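Long-range contacts in probable uracil-DNA glycosylase (Acanthamoeba polyphaga mimivirus, PDB 5X55), which is a probable DNA glycosylase of the uracil-DNA glycosylase superfamily, built as an alpha/beta fold around a four-stranded parallel sheet: residues Pro132-Phe137 against Ala277-Tyr282; Phe172-Val177 against Phe252-Ala257. All coordinates share one frame; numbering follows the deposited sequence.

Contact 1: Pro132-Phe137 against Ala277-Tyr282; sequences PEWFDF and ADLIDY
Phe137 and Tyr282 carry this contact, in which residues 132-137, leading into and lying on helix 135-142, pack on helix 273-286, one of the helices of the alpha/beta fold of the uracil-DNA glycosylase superfamily. The tight part is aromatic. Phe137 CB sits over the middle of one face of the Tyr282 ring, 3.7 Å from its centroid and only 6° off the ring normal, a CH-pi contact. The two rings are turned 59° against each other, neither stacked nor edge-to-face. A chi1 of 162° sets Phe137 CG anti to the backbone N; farther out on the ring, CE1 comes within 3.4 Å of Asp278 O, which lies at the ring edge, and CZ lies 3.9 Å from Leu279 CB. Leu279 CD1 lies obliquely to the benzo part of the Trp134 indole, 3.5 Å from CZ3, the two side chains crossing at about a right angle; at the other end of the indole, NE1 bonds to Leu178 O. Asp278 is buried beside this cluster, its OD2 held by a salt bridge to Lys144 and a hydrogen bond with Tyr146 OH. The looser, more polar side lies at the phenol end of Tyr282, a partly exposed residue. Here exposed Asp136 gives only a distant contact, its CB 4.4 Å from Tyr282 OH. A water bridges the two segments: it donates to Glu133 O, accepts from Phe137 N, and hydrogen-bonds Tyr282 OH at 2.7 Å.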
loop_
_atom_site.group_PDB
_atom_site.type_symbol
_atom_site.label_atom_id
_atom_site.label_comp_id
_atom_site.label_asym_id
_atom_site.label_seq_id
_atom_site.Cartn_x
_atom_site.Cartn_y
_atom_site.Cartn_z
ATOM N N PRO A 132 3.834 -7.600 -16.734
ATOM C CA PRO A 132 4.909 -8.591 -16.953
ATOM C C PRO A 132 6.222 -8.280 -16.253
ATOM O O PRO A 132 6.965 -9.217 -15.911
ATOM C CB PRO A 132 5.090 -8.576 -18.479
ATOM C CG PRO A 132 3.842 -8.009 -19.025
ATOM C CD PRO A 132 3.314 -7.050 -17.999
ATOM N N GLU A 133 6.545 -7.002 -16.039
ATOM C CA GLU A 133 7.784 -6.648 -15.342
ATOM C C GLU A 133 7.875 -7.212 -13.921
ATOM O O GLU A 133 8.953 -7.144 -13.324
ATOM C CB GLU A 133 7.951 -5.125 -15.281
ATOM C CG GLU A 133 8.033 -4.418 -16.647
ATOM C CD GLU A 133 6.670 -4.121 -17.274
ATOM O OE1 GLU A 133 5.711 -4.876 -17.022
ATOM O OE2 GLU A 133 6.556 -3.119 -18.021
ATOM N N TRP A 134 6.789 -7.754 -13.358
ATOM C CA TRP A 134 6.836 -8.356 -12.034
ATOM C C TRP A 134 6.985 -9.872 -12.074
ATOM O O TRP A 134 7.191 -10.484 -11.016
ATOM C CB TRP A 134 5.576 -7.996 -11.229
ATOM C CG TRP A 134 5.548 -6.571 -10.706
ATOM C CD1 TRP A 134 4.867 -5.510 -11.238
ATOM C CD2 TRP A 134 6.223 -6.067 -9.534
ATOM N NE1 TRP A 134 5.078 -4.379 -10.473
ATOM C CE2 TRP A 134 5.907 -4.696 -9.425
ATOM C CE3 TRP A 134 7.067 -6.641 -8.578
ATOM C CZ2 TRP A 134 6.413 -3.891 -8.402
ATOM C CZ3 TRP A 134 7.561 -5.835 -7.540
ATOM C CH2 TRP A 134 7.232 -4.480 -7.464
ATOM N N PHE A 135 6.900 -10.489 -13.263
ATOM C CA PHE A 135 6.894 -11.950 -13.329
ATOM C C PHE A 135 8.175 -12.530 -12.737
ATOM O O PHE A 135 8.135 -13.546 -12.032
ATOM C CB PHE A 135 6.683 -12.422 -14.775
ATOM C CG PHE A 135 5.272 -12.171 -15.315
ATOM C CD1 PHE A 135 4.251 -11.714 -14.480
ATOM C CD2 PHE A 135 4.969 -12.404 -16.662
ATOM C CE1 PHE A 135 2.960 -11.477 -14.975
ATOM C CE2 PHE A 135 3.681 -12.173 -17.170
ATOM C CZ PHE A 135 2.673 -11.708 -16.329
ATOM N N ASP A 136 9.312 -11.865 -12.958
ATOM C CA ASP A 136 10.562 -12.333 -12.371
ATOM C C ASP A 136 10.462 -12.367 -10.855
ATOM O O ASP A 136 10.747 -13.398 -10.227
ATOM C CB ASP A 136 11.733 -11.460 -12.832
ATOM C CG ASP A 136 12.194 -11.815 -14.254
ATOM O OD1 ASP A 136 11.382 -12.393 -15.015
ATOM O OD2 ASP A 136 13.357 -11.524 -14.617
ATOM N N PHE A 137 10.000 -11.270 -10.246
ATOM C CA PHE A 137 9.803 -11.305 -8.804
ATOM C C PHE A 137 8.858 -12.435 -8.437
ATOM O O PHE A 137 9.138 -13.220 -7.522
ATOM C CB PHE A 137 9.270 -9.969 -8.287
ATOM C CG PHE A 137 8.646 -10.062 -6.929
ATOM C CD1 PHE A 137 9.436 -10.201 -5.793
ATOM C CD2 PHE A 137 7.277 -10.029 -6.783
ATOM C CE1 PHE A 137 8.875 -10.292 -4.542
ATOM C CE2 PHE A 137 6.704 -10.128 -5.537
ATOM C CZ PHE A 137 7.511 -10.261 -4.403
ATOM N N ALA A 277 7.834 -9.291 2.897
ATOM C CA ALA A 277 9.273 -9.209 3.136
ATOM C C ALA A 277 10.052 -9.443 1.852
ATOM O O ALA A 277 11.001 -8.711 1.550
ATOM C CB ALA A 277 9.694 -10.210 4.211
ATOM N N ASP A 278 9.648 -10.448 1.062
ATOM C CA ASP A 278 10.313 -10.677 -0.217
ATOM C C ASP A 278 10.069 -9.535 -1.204
ATOM O O ASP A 278 10.922 -9.260 -2.051
ATOM C CB ASP A 278 9.853 -12.007 -0.817
ATOM C CG ASP A 278 10.554 -13.205 -0.195
ATOM O OD1 ASP A 278 11.644 -13.031 0.392
ATOM O OD2 ASP A 278 10.011 -14.325 -0.295
ATOM N N LEU A 279 8.929 -8.858 -1.118
ATOM C CA LEU A 279 8.692 -7.717 -1.996
ATOM C C LEU A 279 9.627 -6.560 -1.652
ATOM O O LEU A 279 10.279 -5.982 -2.541
ATOM C CB LEU A 279 7.220 -7.310 -1.898
ATOM C CG LEU A 279 6.709 -6.075 -2.634
ATOM C CD1 LEU A 279 7.180 -6.055 -4.094
ATOM C CD2 LEU A 279 5.170 -6.023 -2.526
ATOM N N ILE A 280 9.735 -6.235 -0.355
ATOM C CA ILE A 280 10.663 -5.189 0.086
ATOM C C ILE A 280 12.084 -5.543 -0.324
ATOM O O ILE A 280 12.812 -4.719 -0.900
ATOM C CB ILE A 280 10.581 -4.978 1.616
ATOM C CG1 ILE A 280 9.136 -4.796 2.126
ATOM C CG2 ILE A 280 11.501 -3.843 2.060
ATOM C CD1 ILE A 280 8.465 -3.593 1.644
ATOM N N ASP A 281 12.501 -6.780 -0.027
ATOM C CA ASP A 281 13.875 -7.193 -0.312
ATOM C C ASP A 281 14.154 -7.169 -1.804
ATOM O O ASP A 281 15.241 -6.771 -2.232
ATOM C CB ASP A 281 14.145 -8.593 0.256
ATOM C CG ASP A 281 14.069 -8.624 1.780
ATOM O OD1 ASP A 281 14.139 -7.535 2.405
ATOM O OD2 ASP A 281 13.917 -9.727 2.356
ATOM N N TYR A 282 13.184 -7.601 -2.612
ATOM C CA TYR A 282 13.354 -7.544 -4.055
ATOM C C TYR A 282 13.614 -6.115 -4.514
ATOM O O TYR A 282 14.511 -5.861 -5.335
ATOM C CB TYR A 282 12.116 -8.119 -4.746
ATOM C CG TYR A 282 12.210 -8.063 -6.248
ATOM C CD1 TYR A 282 12.850 -9.079 -6.963
ATOM C CD2 TYR A 282 11.682 -6.994 -6.956
ATOM C CE1 TYR A 282 12.945 -9.027 -8.347
ATOM C CE2 TYR A 282 11.778 -6.933 -8.339
ATOM C CZ TYR A 282 12.409 -7.946 -9.026
ATOM O OH TYR A 282 12.498 -7.894 -10.401
HETATM O O HOH W 1 10.137 -8.718 -11.464
#

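Contact 2: Phe172-Val177 against Phe252-Ala257; sequences FNTMNV and FMINSA
Thr174 points its two branches at different parts of strand 251-255. OG1, anti to the carbonyl carbon (chi1 -53°), donates a 2.8 Å hydrogen bond to Met253 O, approaching from above the carbonyl plane, 47° out of it; Gly206 O is a second hydrogen-bond partner of this buried hydroxyl, whose single hydrogen the two carbonyls must share. CG2 lies obliquely to the Phe252 ring, 3.5 Å from CD1, and equally near the backbone N of Met253. The same ring meets Met175 differently: CG of the methionine stands at the ring edge, near its plane, 3.7 Å from Phe252 CZ. One face of the phenyl is covered by Ile254 CG2 of its own strand, offset toward the rim. That methyl is also 3.8 Å from Thr174 CB and therefore touches both the threonine and the phenyl face. The axes of helix 173-177 and strand segment 252-255 run nearly antiparallel, at 156°, and approach to 8.2 Å. Strand 251-255 is an outermost one of the four-stranded parallel sheet, bonded through its backbone to strand 185-189. Around the contact, helix 244-248 brings Ile247 to Thr174, while helix 273-286 sets Leu283 on Phe252 and Leu279 on Ile254.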
loop_
_atom_site.group_PDB
_atom_site.type_symbol
_atom_site.label_atom_id
_atom_site.label_comp_id
_atom_site.label_asym_id
_atom_site.label_seq_id
_atom_site.Cartn_x
_atom_site.Cartn_y
_atom_site.Cartn_z
ATOM N N PHE A 172 -3.501 -6.873 -6.525
ATOM C CA PHE A 172 -2.147 -6.419 -6.807
ATOM C C PHE A 172 -2.163 -5.100 -7.582
ATOM O O PHE A 172 -1.284 -4.846 -8.410
ATOM C CB PHE A 172 -1.378 -7.494 -7.574
ATOM C CG PHE A 172 -1.066 -8.738 -6.771
ATOM C CD1 PHE A 172 -0.559 -8.652 -5.483
ATOM C CD2 PHE A 172 -1.266 -10.005 -7.326
ATOM C CE1 PHE A 172 -0.258 -9.819 -4.740
ATOM C CE2 PHE A 172 -0.975 -11.169 -6.604
ATOM C CZ PHE A 172 -0.457 -11.069 -5.300
ATOM N N ASN A 173 -3.166 -4.266 -7.300
ATOM C CA ASN A 173 -3.454 -3.059 -8.076
ATOM C C ASN A 173 -2.226 -2.172 -8.264
ATOM O O ASN A 173 -1.913 -1.747 -9.387
ATOM C CB ASN A 173 -4.565 -2.275 -7.376
ATOM C CG ASN A 173 -5.489 -1.585 -8.339
ATOM O OD1 ASN A 173 -5.410 -1.775 -9.555
ATOM N ND2 ASN A 173 -6.399 -0.792 -7.799
ATOM N N THR A 174 -1.537 -1.850 -7.169
ATOM C CA THR A 174 -0.393 -0.947 -7.272
ATOM C C THR A 174 0.708 -1.541 -8.140
ATOM O O THR A 174 1.357 -0.819 -8.905
ATOM C CB THR A 174 0.142 -0.602 -5.888
ATOM O OG1 THR A 174 -0.939 -0.114 -5.086
ATOM C CG2 THR A 174 1.180 0.503 -6.000
ATOM N N MET A 175 0.923 -2.855 -8.052
ATOM C CA MET A 175 1.921 -3.510 -8.902
ATOM C C MET A 175 1.474 -3.559 -10.353
ATOM O O MET A 175 2.306 -3.495 -11.261
ATOM C CB MET A 175 2.211 -4.932 -8.397
ATOM C CG MET A 175 2.872 -4.943 -7.000
ATOM S SD MET A 175 2.704 -6.468 -6.054
ATOM C CE MET A 175 3.743 -7.567 -7.021
ATOM N N ASN A 176 0.171 -3.682 -10.593
ATOM C CA ASN A 176 -0.303 -3.688 -11.968
ATOM C C ASN A 176 -0.198 -2.306 -12.594
ATOM O O ASN A 176 -0.017 -2.198 -13.812
ATOM C CB ASN A 176 -1.730 -4.234 -12.023
ATOM C CG ASN A 176 -1.768 -5.744 -11.786
ATOM O OD1 ASN A 176 -0.881 -6.459 -12.251
ATOM N ND2 ASN A 176 -2.769 -6.227 -11.044
ATOM N N VAL A 177 -0.278 -1.245 -11.788
ATOM C CA VAL A 177 -0.007 0.081 -12.338
ATOM C C VAL A 177 1.491 0.296 -12.525
ATOM O O VAL A 177 1.918 0.816 -13.551
ATOM C CB VAL A 177 -0.613 1.189 -11.457
ATOM C CG1 VAL A 177 -0.192 2.546 -12.001
ATOM C CG2 VAL A 177 -2.115 1.092 -11.408
ATOM N N PHE A 252 4.406 4.003 -4.846
ATOM C CA PHE A 252 4.087 2.580 -4.672
ATOM C C PHE A 252 3.415 2.400 -3.313
ATOM O O PHE A 252 4.064 2.162 -2.296
ATOM C CB PHE A 252 5.358 1.744 -4.790
ATOM C CG PHE A 252 5.135 0.249 -4.843
ATOM C CD1 PHE A 252 4.575 -0.350 -5.965
ATOM C CD2 PHE A 252 5.558 -0.564 -3.801
ATOM C CE1 PHE A 252 4.406 -1.724 -6.038
ATOM C CE2 PHE A 252 5.391 -1.949 -3.865
ATOM C CZ PHE A 252 4.809 -2.529 -4.992
ATOM N N MET A 253 2.099 2.503 -3.299
ATOM C CA MET A 253 1.325 2.537 -2.062
ATOM C C MET A 253 0.664 1.182 -1.898
ATOM O O MET A 253 -0.380 0.921 -2.495
ATOM C CB MET A 253 0.287 3.656 -2.096
ATOM C CG MET A 253 0.847 5.033 -2.470
ATOM S SD MET A 253 -0.426 6.324 -2.369
ATOM C CE MET A 253 -0.654 6.358 -0.579
ATOM N N ILE A 254 1.263 0.326 -1.072
ATOM C CA ILE A 254 0.741 -1.005 -0.801
ATOM C C ILE A 254 0.490 -1.158 0.698
ATOM O O ILE A 254 1.035 -0.426 1.528
ATOM C CB ILE A 254 1.704 -2.107 -1.287
ATOM C CG1 ILE A 254 3.059 -1.947 -0.596
ATOM C CG2 ILE A 254 1.870 -2.067 -2.788
ATOM C CD1 ILE A 254 3.940 -3.164 -0.692
ATOM N N ASN A 255 -0.337 -2.144 1.034
ATOM C CA ASN A 255 -0.549 -2.592 2.402
ATOM C C ASN A 255 0.308 -3.831 2.668
ATOM O O ASN A 255 0.335 -4.752 1.850
ATOM C CB ASN A 255 -2.026 -2.902 2.633
ATOM C CG ASN A 255 -2.908 -1.660 2.583
ATOM O OD1 ASN A 255 -2.609 -0.660 3.224
ATOM N ND2 ASN A 255 -4.007 -1.726 1.836
ATOM N N SER A 256 1.004 -3.859 3.814
ATOM C CA SER A 256 1.842 -5.015 4.120
ATOM C C SER A 256 1.017 -6.297 4.276
ATOM O O SER A 256 1.521 -7.395 4.017
ATOM C CB SER A 256 2.652 -4.744 5.382
ATOM O OG SER A 256 1.789 -4.471 6.472
ATOM N N ALA A 257 -0.238 -6.182 4.704
ATOM C CA ALA A 257 -1.208 -7.269 4.639
ATOM C C ALA A 257 -2.109 -7.008 3.439
ATOM O O ALA A 257 -2.905 -6.062 3.444
ATOM C CB ALA A 257 -2.034 -7.367 5.919
#

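In the fold
Contact 2 lies close to the middle of the chain, its centre about 5 Å from the chain centre, whereas contact 1 is about 15 Å from it; the two contact centres are about 12 Å apart. Along the sequence, contact 2 is nested inside the loop closed by contact 1. The two also touch in space. Trp134 CZ2 packs 3.8 Å from Phe252 CE1, while its NE1, bonded to Leu178 O, also comes close to Met175 O without a counted bond. Leu279 CD2 packs 3.6 Å from Ile254 CD1, and Phe137 CE2 is 4.2 Å from Met175 CE. The two contacts thus adjoin through Trp134, Leu279 and Phe137.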